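Local coordinates for rhamnose ABC transporter, periplasmic rhamnose-binding protein (Kribbella flavida, PDB 4KVF) that probably binds rhamnose or a related sugar as the periplasmic binding component of an ABC transporter, at residues I284-A289 and G311-Y316. Numbering follows the deposited sequence.
Sequences IGYLAA and GKLGEY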
loop_
_atom_site.group_PDB
_atom_site.type_symbol
_atom_site.label_atom_id
_atom_site.label_comp_id
_atom_site.label_asym_id
_atom_site.label_seq_id
_atom_site.Cartn_x
_atom_site.Cartn_y
_atom_site.Cartn_z
ATOM N N ILE A 284 6.118 -5.586 1.601
ATOM C CA ILE A 284 5.248 -6.150 0.572
ATOM C C ILE A 284 6.031 -7.160 -0.280
ATOM O O ILE A 284 5.587 -8.289 -0.504
ATOM C CB ILE A 284 4.668 -5.050 -0.345
ATOM C CG1 ILE A 284 3.911 -4.004 0.479
ATOM C CG2 ILE A 284 3.731 -5.663 -1.389
ATOM C CD1 ILE A 284 3.455 -2.819 -0.359
ATOM N N GLY A 285 7.207 -6.754 -0.736
ATOM C CA GLY A 285 8.035 -7.619 -1.555
ATOM C C GLY A 285 8.546 -8.810 -0.770
ATOM O O GLY A 285 8.636 -9.928 -1.279
ATOM N N TYR A 286 8.902 -8.556 0.487
ATOM C CA TYR A 286 9.381 -9.606 1.391
ATOM C C TYR A 286 8.281 -10.644 1.625
ATOM O O TYR A 286 8.504 -11.850 1.490
ATOM C CB TYR A 286 9.853 -8.957 2.703
ATOM C CG TYR A 286 10.467 -9.880 3.722
ATOM C CD1 TYR A 286 9.668 -10.693 4.519
ATOM C CD2 TYR A 286 11.838 -9.905 3.922
ATOM C CE1 TYR A 286 10.231 -11.528 5.475
ATOM C CE2 TYR A 286 12.407 -10.744 4.870
ATOM C CZ TYR A 286 11.593 -11.547 5.645
ATOM O OH TYR A 286 12.153 -12.380 6.595
ATOM N N LEU A 287 7.081 -10.182 1.962
ATOM C CA LEU A 287 5.977 -11.094 2.173
ATOM C C LEU A 287 5.647 -11.868 0.900
ATOM O O LEU A 287 5.369 -13.058 0.958
ATOM C CB LEU A 287 4.745 -10.341 2.692
ATOM C CG LEU A 287 3.468 -11.165 2.891
ATOM C CD1 LEU A 287 3.719 -12.399 3.759
ATOM C CD2 LEU A 287 2.369 -10.296 3.509
ATOM N N ALA A 288 5.691 -11.194 -0.248
ATOM C CA ALA A 288 5.377 -11.859 -1.512
ATOM C C ALA A 288 6.311 -13.048 -1.784
ATOM O O ALA A 288 5.861 -14.100 -2.243
ATOM C CB ALA A 288 5.417 -10.865 -2.675
ATOM N N ALA A 289 7.600 -12.888 -1.483
ATOM C CA ALA A 289 8.555 -13.978 -1.680
ATOM C C ALA A 289 8.225 -15.190 -0.806
ATOM O O ALA A 289 8.252 -16.334 -1.262
ATOM C CB ALA A 289 9.971 -13.503 -1.418
ATOM N N GLY A 311 9.039 -15.431 7.604
ATOM C CA GLY A 311 10.249 -14.870 8.180
ATOM C C GLY A 311 9.986 -13.876 9.297
ATOM O O GLY A 311 9.204 -14.141 10.214
ATOM N N LYS A 312 10.626 -12.714 9.192
ATOM C CA LYS A 312 10.588 -11.670 10.215
ATOM C C LYS A 312 9.179 -11.123 10.411
ATOM O O LYS A 312 8.905 -10.470 11.417
ATOM C CB LYS A 312 11.519 -10.509 9.828
ATOM C CG LYS A 312 10.951 -9.609 8.725
ATOM C CD LYS A 312 11.993 -8.601 8.226
ATOM C CE LYS A 312 11.395 -7.725 7.127
ATOM N NZ LYS A 312 12.401 -6.754 6.607
ATOM N N LEU A 313 8.298 -11.358 9.444
ATOM C CA LEU A 313 6.939 -10.808 9.508
ATOM C C LEU A 313 5.974 -11.673 10.333
ATOM O O LEU A 313 4.850 -11.252 10.607
ATOM C CB LEU A 313 6.360 -10.601 8.110
ATOM C CG LEU A 313 7.144 -9.629 7.239
ATOM C CD1 LEU A 313 6.444 -9.514 5.887
ATOM C CD2 LEU A 313 7.245 -8.275 7.919
ATOM N N GLY A 314 6.410 -12.869 10.712
ATOM C CA GLY A 314 5.602 -13.755 11.538
ATOM C C GLY A 314 4.653 -14.614 10.721
ATOM O O GLY A 314 4.899 -14.910 9.554
ATOM N N GLU A 315 3.546 -15.011 11.337
ATOM C CA GLU A 315 2.599 -15.939 10.717
ATOM C C GLU A 315 1.458 -15.219 10.004
ATOM O O GLU A 315 0.924 -14.211 10.487
ATOM C CB GLU A 315 2.019 -16.897 11.771
ATOM C CG GLU A 315 1.204 -18.056 11.181
ATOM C CD GLU A 315 0.655 -18.989 12.259
ATOM O OE1 GLU A 315 0.075 -18.488 13.253
ATOM O OE2 GLU A 315 0.823 -20.219 12.121
ATOM N N TYR A 316 1.089 -15.743 8.841
ATOM C CA TYR A 316 -0.005 -15.188 8.057
ATOM C C TYR A 316 -1.119 -16.194 7.862
ATOM O O TYR A 316 -0.865 -17.389 7.750
ATOM C CB TYR A 316 0.503 -14.683 6.706
ATOM C CG TYR A 316 1.120 -13.320 6.876
ATOM C CD1 TYR A 316 0.337 -12.175 6.781
ATOM C CD2 TYR A 316 2.448 -13.185 7.239
ATOM C CE1 TYR A 316 0.881 -10.918 6.982
ATOM C CE2 TYR A 316 3.007 -11.934 7.445
ATOM C CZ TYR A 316 2.216 -10.801 7.300
ATOM O OH TYR A 316 2.766 -9.559 7.520
#
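Tyr286, on helix 281-296, reaches the turn of a two-stranded antiparallel hairpin, 307-309 with 315-317, in this periplasmic binding protein fold. The turn holds its phenol at the hydroxyl, over one face and at the edge. Lys312 N donates to Tyr286 OH at 3.0 Å with an N-H...O angle of 174°, a nearly straight bond. The lysine's extended chain then runs obliquely across one face of the ring, Lys312 CE 3.9 Å from the Tyr286 centroid and 10° off the normal, a CH-pi contact; Lys312 NZ lies farther off-centre, at 4.6 Å, in a cation-pi interaction. Gly311 CA meets the edge of the same ring near OH, where a CB would clash with that oxygen, and its positive phi also favours glycine. Replacing Tyr286 by an alanine would probably leave Lys312 N without this acceptor and the Lys312 side chain without a ring to lie across. Leu313 CD1 touches both Tyr286 CD1 and Leu287 CB, 3.7 Å from each. Leu287 meets Tyr316 tip to tip: Leu287 CD1 sits over one face of the Tyr316 ring, 3.9 Å from the centroid, while Leu287 CD2 touches Tyr316 CZ and CE1, each at 3.8 Å. One layer out, Lys312 NZ has a weak, long ion pair with Asp283 OD1, Tyr286 OH a weak hydrogen bond with Glu67 OE1, and Tyr316 OH a hydrogen bond with Leu326 O.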